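Side-chain contacts in dihydrofolate reductase, putative (Aspergillus flavus, PDB 6DRS), which probably catalyses the NADPH-dependent reduction of dihydrofolate to tetrahydrofolate, and is bound here to an antifolate inhibitor and NADP: residues V47-P52 with L77-N82; E98-K103 with T127-S132; S133-A138 with Y162-G167. All blocks are in the same frame, centred on the assembly; numbering follows the deposited sequence.

Contact 1 of 3, residues V47-P52 with L77-N82. With H8A (3-{[(3R)-7,9-diamino-3-methyl-2,3-dihydrofuro[2,3-f]quinazolin-4-yl]oxy}benzonitrile), chain G; SO4 (sulfate ion), chain D; SO4 (sulfate ion), chain E.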
loop_
_atom_site.group_PDB
_atom_site.type_symbol
_atom_site.label_atom_id
_atom_site.label_comp_id
_atom_site.label_asym_id
_atom_site.label_seq_id
_atom_site.Cartn_x
_atom_site.Cartn_y
_atom_site.Cartn_z
ATOM N N VAL A 47 -3.973 -2.254 7.867
ATOM C CA VAL A 47 -4.525 -1.025 7.370
ATOM C C VAL A 47 -5.219 -1.219 6.020
ATOM O O VAL A 47 -6.307 -0.683 5.825
ATOM C CB VAL A 47 -3.463 0.083 7.364
ATOM C CG1 VAL A 47 -3.939 1.330 6.622
ATOM C CG2 VAL A 47 -3.086 0.387 8.814
ATOM N N THR A 48 -4.622 -1.959 5.093
ATOM C CA THR A 48 -5.216 -2.021 3.732
ATOM C C THR A 48 -6.435 -2.948 3.739
ATOM O O THR A 48 -7.289 -2.844 2.865
ATOM C CB THR A 48 -4.205 -2.511 2.689
ATOM O OG1 THR A 48 -3.681 -3.756 3.163
ATOM C CG2 THR A 48 -3.108 -1.512 2.397
ATOM N N THR A 49 -6.512 -3.849 4.701
ATOM C CA THR A 49 -7.614 -4.825 4.798
ATOM C C THR A 49 -8.826 -4.226 5.531
ATOM O O THR A 49 -9.973 -4.439 5.112
ATOM C CB THR A 49 -7.153 -6.107 5.498
ATOM O OG1 THR A 49 -5.966 -6.514 4.808
ATOM C CG2 THR A 49 -8.194 -7.200 5.402
ATOM N N ARG A 50 -8.566 -3.455 6.583
ATOM C CA ARG A 50 -9.579 -2.977 7.531
ATOM C C ARG A 50 -10.691 -2.179 6.827
ATOM O O ARG A 50 -10.460 -1.034 6.393
ATOM C CB ARG A 50 -8.867 -2.085 8.548
ATOM C CG ARG A 50 -9.761 -1.618 9.680
ATOM C CD ARG A 50 -9.096 -0.777 10.755
ATOM N NE ARG A 50 -8.243 -1.653 11.554
ATOM C CZ ARG A 50 -6.915 -1.552 11.650
ATOM N NH1 ARG A 50 -6.242 -2.451 12.350
ATOM N NH2 ARG A 50 -6.262 -0.561 11.064
ATOM N N PRO A 51 -11.932 -2.721 6.776
ATOM C CA PRO A 51 -13.101 -2.054 6.171
ATOM C C PRO A 51 -13.521 -0.825 6.993
ATOM O O PRO A 51 -13.452 -0.849 8.228
ATOM C CB PRO A 51 -14.235 -3.084 6.261
ATOM C CG PRO A 51 -13.519 -4.394 6.424
ATOM C CD PRO A 51 -12.367 -4.020 7.326
ATOM N N PRO A 52 -13.928 0.262 6.310
ATOM C CA PRO A 52 -14.362 1.477 7.005
ATOM C C PRO A 52 -15.786 1.319 7.573
ATOM O O PRO A 52 -16.209 2.148 8.372
ATOM C CB PRO A 52 -14.352 2.571 5.917
ATOM C CG PRO A 52 -14.614 1.797 4.630
ATOM C CD PRO A 52 -13.954 0.445 4.850
ATOM N N LEU A 77 -3.347 -10.434 -3.240
ATOM C CA LEU A 77 -3.281 -10.373 -1.767
ATOM C C LEU A 77 -4.699 -10.532 -1.174
ATOM O O LEU A 77 -5.666 -9.896 -1.638
ATOM C CB LEU A 77 -2.656 -9.019 -1.408
ATOM C CG LEU A 77 -1.132 -8.936 -1.583
ATOM C CD1 LEU A 77 -0.670 -7.507 -1.358
ATOM C CD2 LEU A 77 -0.429 -9.865 -0.597
ATOM N N GLY A 78 -4.835 -11.390 -0.171
ATOM C CA GLY A 78 -6.146 -11.787 0.315
ATOM C C GLY A 78 -6.882 -10.685 1.069
ATOM O O GLY A 78 -6.287 -9.803 1.736
ATOM N N LYS A 79 -8.213 -10.750 0.933
ATOM C CA LYS A 79 -9.138 -9.986 1.752
ATOM C C LYS A 79 -9.175 -8.540 1.284
ATOM O O LYS A 79 -9.696 -7.679 2.011
ATOM C CB LYS A 79 -8.808 -10.061 3.245
ATOM C CG LYS A 79 -9.086 -11.419 3.860
ATOM C CD LYS A 79 -8.656 -11.548 5.278
ATOM C CE LYS A 79 -8.754 -12.995 5.715
ATOM N NZ LYS A 79 -9.041 -13.064 7.165
ATOM N N ARG A 80 -8.663 -8.297 0.087
ATOM C CA ARG A 80 -8.804 -6.993 -0.521
ATOM C C ARG A 80 -9.143 -7.161 -2.010
ATOM O O ARG A 80 -8.999 -8.236 -2.572
ATOM C CB ARG A 80 -7.503 -6.206 -0.359
ATOM C CG ARG A 80 -7.314 -5.573 1.014
ATOM C CD ARG A 80 -5.853 -5.576 1.404
ATOM N NE ARG A 80 -5.335 -6.925 1.643
ATOM C CZ ARG A 80 -4.086 -7.222 2.015
ATOM N NH1 ARG A 80 -3.201 -6.266 2.276
ATOM N NH2 ARG A 80 -3.732 -8.491 2.135
ATOM N N ILE A 81 -9.587 -6.104 -2.639
ATOM C CA ILE A 81 -9.717 -6.077 -4.094
ATOM C C ILE A 81 -8.376 -5.569 -4.657
ATOM O O ILE A 81 -7.932 -4.471 -4.311
ATOM C CB ILE A 81 -10.873 -5.125 -4.471
ATOM C CG1 ILE A 81 -12.212 -5.637 -3.927
ATOM C CG2 ILE A 81 -10.915 -4.876 -5.975
ATOM C CD1 ILE A 81 -13.238 -4.553 -3.688
ATOM N N ASN A 82 -7.700 -6.393 -5.442
ATOM C CA ASN A 82 -6.437 -6.032 -6.010
ATOM C C ASN A 82 -6.702 -5.460 -7.396
ATOM O O ASN A 82 -7.412 -6.076 -8.201
ATOM C CB ASN A 82 -5.510 -7.239 -6.089
ATOM C CG ASN A 82 -5.105 -7.775 -4.735
ATOM O OD1 ASN A 82 -3.926 -7.744 -4.401
ATOM N ND2 ASN A 82 -6.045 -8.317 -3.966
HETATM C C2 H8A G . 4.789 -4.245 1.066
HETATM C C3 H8A G . 4.906 -3.455 2.215
HETATM C C4 H8A G . 4.420 -2.130 2.207
HETATM C C5 H8A G . 3.840 -1.576 1.043
HETATM C C6 H8A G . 3.726 -2.418 -0.088
HETATM C C7 H8A G . 4.209 -3.697 -0.064
HETATM C C8 H8A G . 3.362 -0.286 1.084
HETATM O O1 H8A G . 5.241 -5.529 1.052
HETATM C C10 H8A G . 4.033 -0.075 3.312
HETATM C C14 H8A G . 4.422 -6.641 1.154
HETATM C C15 H8A G . 4.926 -7.888 0.725
HETATM C C16 H8A G . 4.117 -9.034 0.821
HETATM C C17 H8A G . 2.815 -8.926 1.343
HETATM C C18 H8A G . 2.279 -7.699 1.785
HETATM N N9 H8A G . 3.480 0.451 2.211
HETATM N N11 H8A G . 4.524 -1.333 3.307
HETATM N N12 H8A G . 2.717 0.274 -0.098
HETATM N N13 H8A G . 4.178 0.689 4.555
HETATM C C19 H8A G . 3.107 -6.561 1.673
HETATM C C20 H8A G . 1.031 -7.622 2.273
HETATM N N21 H8A G . -0.102 -7.560 2.658
HETATM C C22 H8A G . 4.013 -4.361 -1.349
HETATM C C23 H8A G . 3.527 -3.192 -2.211
HETATM O O24 H8A G . 3.181 -2.121 -1.314
HETATM C C25 H8A G . 2.794 -5.251 -1.241
HETATM S S SO4 D . -9.319 -4.081 13.688
HETATM O O1 SO4 D . -9.640 -2.814 14.388
HETATM O O2 SO4 D . -10.027 -5.224 14.310
HETATM O O3 SO4 D . -7.866 -4.355 13.807
HETATM O O4 SO4 D . -9.707 -3.938 12.264
HETATM S S SO4 E . -4.834 -14.047 3.075
HETATM O O1 SO4 E . -3.922 -13.885 4.231
HETATM O O2 SO4 E . -6.041 -13.218 3.295
HETATM O O3 SO4 E . -5.237 -15.471 2.932
HETATM O O4 SO4 E . -4.126 -13.603 1.850
HETATM O O HOH W 1 -10.697 -5.071 2.737
#
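T48 and R80 meet where the last turn of helix 38-49 in the dihydrofolate reductase fold faces the type II turn L77-R80 that leads into strand 81-85. T48 OG1 sits between its own backbone N and carbonyl carbon (chi1 54°), where it is hydrogen-bonded with F44 O and A45 O of its helix as well as with R80. R80 NH1 donates to T48 OG1 at 2.7 Å with an N-H...O angle of 143°, the hydroxyl lying somewhat tilted from the guanidinium plane. The arginine chain, bent at chi2 and chi3, curls back on its own turn: R80 NH2 and R80 NE both donate hydrogen bonds to G78 O, side-on, at 2.9 and 3.0 Å, which should fix the rotation of the group. R80 NH1 also points at the inhibitor's nitrile N21, a weak bond of 3.4 Å. R80 probably corresponds to the arginine that in other dihydrofolate reductases binds the alpha-carboxylate of the folate glutamate.

T49 comes next, and its hydroxyl lies over one face of the same guanidinium. T49 OG1 is 3.3 Å from R80 NE but badly aligned for a hydrogen bond, its polar partner being A45 O. The methyl CG2 of T49 instead rests on K79 CB at 3.6 Å. Beside this contact, one water bridges the backbones, donating to T49 O at 2.6 Å and to K79 O at 2.9 Å.

Contact 2 of 3, residues E98-K103 with T127-S132. With SO4 (sulfate ion), chain E.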
loop_
_atom_site.group_PDB
_atom_site.type_symbol
_atom_site.label_atom_id
_atom_site.label_comp_id
_atom_site.label_asym_id
_atom_site.label_seq_id
_atom_site.Cartn_x
_atom_site.Cartn_y
_atom_site.Cartn_z
ATOM N N GLU A 98 -5.594 -16.354 -13.667
ATOM C CA GLU A 98 -5.057 -17.650 -13.321
ATOM C C GLU A 98 -4.607 -17.648 -11.860
ATOM O O GLU A 98 -4.872 -18.607 -11.124
ATOM C CB GLU A 98 -3.898 -17.970 -14.258
ATOM C CG GLU A 98 -3.632 -19.450 -14.440
ATOM C CD GLU A 98 -2.411 -19.691 -15.320
ATOM O OE1 GLU A 98 -2.400 -19.185 -16.479
ATOM O OE2 GLU A 98 -1.464 -20.355 -14.843
ATOM N N GLU A 99 -3.904 -16.589 -11.460
ATOM C CA GLU A 99 -3.337 -16.491 -10.105
ATOM C C GLU A 99 -4.473 -16.363 -9.075
ATOM O O GLU A 99 -4.451 -17.006 -8.018
ATOM C CB GLU A 99 -2.305 -15.354 -10.043
ATOM C CG GLU A 99 -0.981 -15.692 -10.728
ATOM C CD GLU A 99 -0.027 -14.517 -10.919
ATOM O OE1 GLU A 99 -0.339 -13.407 -10.456
ATOM O OE2 GLU A 99 1.025 -14.701 -11.549
ATOM N N LEU A 100 -5.476 -15.560 -9.401
ATOM C CA LEU A 100 -6.717 -15.473 -8.570
ATOM C C LEU A 100 -7.327 -16.865 -8.305
ATOM O O LEU A 100 -7.602 -17.226 -7.153
ATOM C CB LEU A 100 -7.710 -14.540 -9.274
ATOM C CG LEU A 100 -9.014 -14.292 -8.517
ATOM C CD1 LEU A 100 -8.730 -13.894 -7.077
ATOM C CD2 LEU A 100 -9.848 -13.223 -9.225
ATOM N N LYS A 101 -7.502 -17.660 -9.361
ATOM C CA LYS A 101 -8.093 -19.011 -9.269
ATOM C C LYS A 101 -7.266 -19.911 -8.335
ATOM O O LYS A 101 -7.822 -20.708 -7.562
ATOM C CB LYS A 101 -8.234 -19.613 -10.673
ATOM C CG LYS A 101 -8.899 -20.980 -10.749
ATOM C CD LYS A 101 -8.995 -21.542 -12.152
ATOM C CE LYS A 101 -9.708 -22.876 -12.154
ATOM N NZ LYS A 101 -10.105 -23.298 -13.525
ATOM N N GLU A 102 -5.945 -19.827 -8.421
ATOM C CA GLU A 102 -5.075 -20.607 -7.525
ATOM C C GLU A 102 -5.277 -20.117 -6.078
ATOM O O GLU A 102 -5.330 -20.900 -5.097
ATOM C CB GLU A 102 -3.637 -20.454 -8.050
ATOM C CG GLU A 102 -2.579 -21.322 -7.379
ATOM C CD GLU A 102 -3.026 -22.663 -6.833
ATOM O OE1 GLU A 102 -3.655 -23.440 -7.600
ATOM O OE2 GLU A 102 -2.743 -22.934 -5.638
ATOM N N LYS A 103 -5.380 -18.793 -5.938
ATOM C CA LYS A 103 -5.543 -18.167 -4.617
ATOM C C LYS A 103 -6.874 -18.627 -3.992
ATOM O O LYS A 103 -6.951 -19.030 -2.813
ATOM C CB LYS A 103 -5.463 -16.647 -4.793
ATOM C CG LYS A 103 -5.612 -15.807 -3.534
ATOM C CD LYS A 103 -4.417 -15.834 -2.609
ATOM C CE LYS A 103 -4.614 -14.909 -1.426
ATOM N NZ LYS A 103 -3.770 -15.294 -0.272
ATOM N N THR A 127 -11.946 -11.370 -1.435
ATOM C CA THR A 127 -10.689 -11.287 -2.203
ATOM C C THR A 127 -11.034 -11.247 -3.691
ATOM O O THR A 127 -11.770 -12.126 -4.173
ATOM C CB THR A 127 -9.848 -12.537 -1.949
ATOM O OG1 THR A 127 -9.665 -12.662 -0.537
ATOM C CG2 THR A 127 -8.518 -12.502 -2.665
ATOM N N ASP A 128 -10.530 -10.239 -4.395
ATOM C CA ASP A 128 -10.707 -10.168 -5.825
ATOM C C ASP A 128 -9.443 -9.583 -6.483
ATOM O O ASP A 128 -8.638 -8.922 -5.812
ATOM C CB ASP A 128 -11.914 -9.306 -6.181
ATOM C CG ASP A 128 -12.445 -9.539 -7.591
ATOM O OD1 ASP A 128 -12.153 -10.607 -8.176
ATOM O OD2 ASP A 128 -13.125 -8.637 -8.108
ATOM N N ALA A 129 -9.301 -9.782 -7.799
ATOM C CA ALA A 129 -8.272 -9.113 -8.590
ATOM C C ALA A 129 -8.866 -8.717 -9.932
ATOM O O ALA A 129 -9.526 -9.530 -10.565
ATOM C CB ALA A 129 -7.080 -10.004 -8.773
ATOM N N ILE A 130 -8.625 -7.480 -10.338
ATOM C CA ILE A 130 -9.049 -7.004 -11.637
ATOM C C ILE A 130 -7.924 -6.167 -12.270
ATOM O O ILE A 130 -7.080 -5.599 -11.568
ATOM C CB ILE A 130 -10.356 -6.210 -11.527
ATOM C CG1 ILE A 130 -10.139 -4.878 -10.818
ATOM C CG2 ILE A 130 -11.403 -7.038 -10.808
ATOM C CD1 ILE A 130 -11.432 -4.216 -10.357
ATOM N N VAL A 131 -7.947 -6.061 -13.597
ATOM C CA VAL A 131 -6.858 -5.420 -14.340
ATOM C C VAL A 131 -7.448 -4.251 -15.122
ATOM O O VAL A 131 -8.418 -4.451 -15.777
ATOM C CB VAL A 131 -6.216 -6.435 -15.303
ATOM C CG1 VAL A 131 -5.096 -5.798 -16.120
ATOM C CG2 VAL A 131 -5.750 -7.695 -14.585
ATOM N N SER A 132 -6.865 -3.059 -15.025
ATOM C CA SER A 132 -7.354 -1.863 -15.681
ATOM C C SER A 132 -6.226 -1.249 -16.507
ATOM O O SER A 132 -5.051 -1.558 -16.287
ATOM C CB SER A 132 -7.835 -0.845 -14.668
ATOM O OG SER A 132 -8.635 -1.487 -13.681
HETATM S S SO4 E . -4.834 -14.047 3.075
HETATM O O1 SO4 E . -3.922 -13.885 4.231
HETATM O O2 SO4 E . -6.041 -13.218 3.295
HETATM O O3 SO4 E . -5.237 -15.471 2.932
HETATM O O4 SO4 E . -4.126 -13.603 1.850
#
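K103 NZ donates a 2.7 Å hydrogen bond to O4 of a sulfate (chain E) while the aliphatic part of the same side chain skirts the start of strand 128-132, its CG 4.5 Å from T127 CG2. The bend at chi2 (73°) carries the amine off toward the anion, which probably came from the crystallisation liquor. T127 turns its own hydroxyl to the backbone N of K79.

One helical turn earlier, L100 carries most of the contact through a single methyl. With CG anti to the backbone N (chi1 -177°), the side chain extends toward the strand, and L100 CD2 comes down on the D128-A129 peptide, 3.8 Å from A129 N and 4.3 Å from A129 CB. That peptide nitrogen is buried without a polar partner in the model, covered by a methyl group. L100 CD2 also lies 3.6 Å from D128 OD1; the carboxylate's other oxygen, OD2, forms a salt bridge to K145, whereas OD1 has a long, weak ion pair with R104.

Strand 128-132 runs parallel to its sheet neighbour 81-85, and helix 89-116 lies between them in sequence, so L100 and K103 pack the helix of a beta-alpha-beta crossover against its second strand.

Contact 3 of 3, residues S133-A138 with Y162-G167. With NAP (NADP nicotinamide-adenine-dinucleotide phosphate), chain H; SO4 (sulfate ion), chain B.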
loop_
_atom_site.group_PDB
_atom_site.type_symbol
_atom_site.label_atom_id
_atom_site.label_comp_id
_atom_site.label_asym_id
_atom_site.label_seq_id
_atom_site.Cartn_x
_atom_site.Cartn_y
_atom_site.Cartn_z
ATOM N N SER A 133 -6.606 -0.323 -17.377
ATOM C CA SER A 133 -5.726 0.255 -18.396
ATOM C C SER A 133 -5.084 1.556 -17.882
ATOM O O SER A 133 -4.296 2.208 -18.588
ATOM C CB SER A 133 -6.513 0.512 -19.646
ATOM O OG SER A 133 -7.477 1.526 -19.403
ATOM N N GLY A 134 -5.426 1.940 -16.659
ATOM C CA GLY A 134 -4.953 3.182 -16.097
ATOM C C GLY A 134 -5.455 3.364 -14.675
ATOM O O GLY A 134 -6.274 2.573 -14.182
ATOM N N LEU A 135 -4.954 4.400 -14.014
ATOM C CA LEU A 135 -5.344 4.689 -12.636
ATOM C C LEU A 135 -6.779 5.224 -12.602
ATOM O O LEU A 135 -7.567 4.833 -11.721
ATOM C CB LEU A 135 -4.390 5.718 -12.027
ATOM C CG LEU A 135 -4.782 6.175 -10.624
ATOM C CD1 LEU A 135 -4.617 5.042 -9.629
ATOM C CD2 LEU A 135 -3.938 7.355 -10.198
ATOM N N GLU A 136 -7.108 6.133 -13.514
ATOM C CA GLU A 136 -8.462 6.665 -13.568
ATOM C C GLU A 136 -9.415 5.513 -13.913
ATOM O O GLU A 136 -10.447 5.342 -13.273
ATOM C CB GLU A 136 -8.572 7.811 -14.576
ATOM C CG GLU A 136 -8.367 9.186 -13.960
ATOM C CD GLU A 136 -8.212 10.326 -14.961
ATOM O OE1 GLU A 136 -8.983 10.367 -15.944
ATOM O OE2 GLU A 136 -7.312 11.168 -14.770
ATOM N N ALA A 137 -9.027 4.718 -14.905
ATOM C CA ALA A 137 -9.764 3.529 -15.301
ATOM C C ALA A 137 -9.954 2.596 -14.101
ATOM O O ALA A 137 -11.043 2.055 -13.930
ATOM C CB ALA A 137 -9.046 2.817 -16.425
ATOM N N ALA A 138 -8.896 2.385 -13.309
ATOM C CA ALA A 138 -8.960 1.524 -12.120
ATOM C C ALA A 138 -10.006 2.055 -11.128
ATOM O O ALA A 138 -10.846 1.291 -10.612
ATOM C CB ALA A 138 -7.592 1.419 -11.479
ATOM N N TYR A 162 2.150 5.999 -8.178
ATOM C CA TYR A 162 2.087 7.109 -7.197
ATOM C C TYR A 162 2.141 8.454 -7.937
ATOM O O TYR A 162 1.398 9.395 -7.599
ATOM C CB TYR A 162 3.276 7.104 -6.237
ATOM C CG TYR A 162 3.298 6.034 -5.176
ATOM C CD1 TYR A 162 2.178 5.724 -4.418
ATOM C CD2 TYR A 162 4.462 5.337 -4.924
ATOM C CE1 TYR A 162 2.216 4.751 -3.436
ATOM C CE2 TYR A 162 4.519 4.348 -3.954
ATOM C CZ TYR A 162 3.399 4.071 -3.191
ATOM O OH TYR A 162 3.483 3.084 -2.260
ATOM N N ALA A 163 3.041 8.532 -8.917
ATOM C CA ALA A 163 3.198 9.734 -9.711
ATOM C C ALA A 163 1.857 10.067 -10.363
ATOM O O ALA A 163 1.430 11.224 -10.318
ATOM C CB ALA A 163 4.307 9.562 -10.719
ATOM N N THR A 164 1.188 9.060 -10.921
ATOM C CA THR A 164 -0.132 9.270 -11.541
ATOM C C THR A 164 -1.165 9.719 -10.495
ATOM O O THR A 164 -1.909 10.686 -10.737
ATOM C CB THR A 164 -0.651 8.028 -12.271
ATOM O OG1 THR A 164 0.383 7.591 -13.150
ATOM C CG2 THR A 164 -1.879 8.335 -13.099
ATOM N N ALA A 165 -1.211 9.050 -9.343
ATOM C CA ALA A 165 -2.138 9.495 -8.268
ATOM C C ALA A 165 -1.932 10.991 -7.983
ATOM O O ALA A 165 -2.893 11.759 -7.972
ATOM C CB ALA A 165 -1.997 8.650 -7.026
ATOM N N LEU A 166 -0.681 11.407 -7.808
ATOM C CA LEU A 166 -0.386 12.757 -7.371
ATOM C C LEU A 166 -0.752 13.744 -8.478
ATOM O O LEU A 166 -0.912 14.909 -8.203
ATOM C CB LEU A 166 1.089 12.865 -6.980
ATOM C CG LEU A 166 1.480 12.073 -5.730
ATOM C CD1 LEU A 166 2.990 11.965 -5.605
ATOM C CD2 LEU A 166 0.897 12.706 -4.476
ATOM N N GLY A 167 -0.912 13.259 -9.703
ATOM C CA GLY A 167 -1.197 14.124 -10.830
ATOM C C GLY A 167 -2.679 14.177 -11.173
ATOM O O GLY A 167 -3.067 14.912 -12.077
HETATM P PA NAP H . 5.000 0.383 -10.707
HETATM O O1A NAP H . 4.656 -0.565 -9.593
HETATM O O2A NAP H . 4.638 1.819 -10.830
HETATM O O5B NAP H . 4.580 -0.341 -12.100
HETATM C C5B NAP H . 4.992 0.117 -13.402
HETATM C C4B NAP H . 4.091 -0.609 -14.379
HETATM O O4B NAP H . 2.742 -0.183 -14.176
HETATM C C3B NAP H . 4.370 -0.295 -15.841
HETATM O O3B NAP H . 5.408 -1.145 -16.352
HETATM C C2B NAP H . 3.023 -0.581 -16.480
HETATM O O2B NAP H . 2.790 -1.987 -16.511
HETATM C C1B NAP H . 2.040 -0.104 -15.426
HETATM N N9A NAP H . 1.683 1.286 -15.641
HETATM C C8A NAP H . 2.368 2.279 -15.052
HETATM N N7A NAP H . 1.839 3.469 -15.407
HETATM C C5A NAP H . 0.792 3.240 -16.228
HETATM C C6A NAP H . -0.187 4.084 -16.950
HETATM N N6A NAP H . -0.101 5.412 -16.793
HETATM N N1A NAP H . -1.140 3.517 -17.721
HETATM C C2A NAP H . -1.181 2.175 -17.822
HETATM N N3A NAP H . -0.311 1.344 -17.188
HETATM C C4A NAP H . 0.693 1.793 -16.391
HETATM O O3 NAP H . 6.613 0.172 -10.927
HETATM P PN NAP H . 7.859 1.033 -10.322
HETATM O O1N NAP H . 7.571 2.476 -10.296
HETATM O O2N NAP H . 9.022 0.480 -11.116
HETATM O O5D NAP H . 7.958 0.472 -8.829
HETATM C C5D NAP H . 8.176 -0.895 -8.582
HETATM C C4D NAP H . 9.215 -0.868 -7.482
HETATM O O4D NAP H . 8.713 -0.058 -6.419
HETATM C C3D NAP H . 9.572 -2.211 -6.891
HETATM O O3D NAP H . 10.983 -2.157 -6.550
HETATM C C2D NAP H . 8.722 -2.255 -5.650
HETATM O O2D NAP H . 9.299 -3.101 -4.688
HETATM C C1D NAP H . 8.717 -0.810 -5.202
HETATM N N1N NAP H . 7.551 -0.483 -4.354
HETATM C C2N NAP H . 7.789 -0.060 -3.090
HETATM C C3N NAP H . 6.736 0.250 -2.206
HETATM C C7N NAP H . 7.042 0.738 -0.791
HETATM O O7N NAP H . 6.136 1.119 -0.042
HETATM N N7N NAP H . 8.326 0.739 -0.388
HETATM C C4N NAP H . 5.413 0.070 -2.657
HETATM C C5N NAP H . 5.209 -0.375 -3.965
HETATM C C6N NAP H . 6.290 -0.663 -4.800
HETATM P P2B NAP H . 3.092 -2.854 -17.833
HETATM O O1X NAP H . 4.605 -2.838 -18.008
HETATM O O2X NAP H . 2.685 -4.250 -17.405
HETATM O O3X NAP H . 2.322 -2.040 -18.827
HETATM S S SO4 B . -4.387 7.115 -16.157
HETATM O O1 SO4 B . -3.834 8.419 -16.568
HETATM O O2 SO4 B . -5.556 7.359 -15.269
HETATM O O3 SO4 B . -4.762 6.372 -17.383
HETATM O O4 SO4 B . -3.382 6.280 -15.450
#
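L135 reaches out from the first turn of helix 135-146 to the backbone of helix 159-167, joining two helices of the alpha/beta dihydrofolate reductase fold. Its CG is anti to the backbone N (chi1 175°), and this extended course brings CD2 onto the T164-A165 peptide of the helix. L135 CD2 lies 3.3 Å from A165 N. The fit is tight at A165 CA, which L135 CD2 approaches to 3.4 Å, closer than carbon atoms usually pack. On the sheet side, L135 also rests on I61 of strand 57-63, and A165 on L9 of strand 7-17.

A165 adds its methyl CB, 3.9 Å from L135 CD2. T164 flanks the leucine with CG2, 3.7 Å from L135 CD2, and its hydroxyl is turned back to E160 O within its own helix. The side chains thus meet through carbon alone, and no hydrogen bond joins the two segments.

Polar atoms gather just beyond. G134 takes the N-cap position, and a sulfate (chain B) occupies the helix start, where the amide dipoles would favour an anion. Y162, earlier on helix 159-167, lines both the inhibitor and the NADP pockets. E136 N donates a hydrogen bond to sulfate O2 (2.6 Å), and L135 N donates one to sulfate O4, which also lies 3.5 Å from T164 CG2.

Followed from the N terminus, the three contacts come in series, each closing its own loop before the next opens, with no nesting or crossing. Contact 1 joins helix 38-49 to the turn before strand 81-85, closing a loop that holds strand 57-63 and helix 64-69. Contact 2 ties helix 89-116 to strand 128-132 across the linker between them, and contact 3 joins helices 135-146 and 159-167 around strand 150-157. Contacts 1 and 2 touch directly through the paired strands 81-85 and 128-132 and share the sulfate of chain E. S132 then packs on A138, passing from contact 2 to contact 3, whereas contacts 1 and 3 stay about 8 Å apart at their nearest atoms.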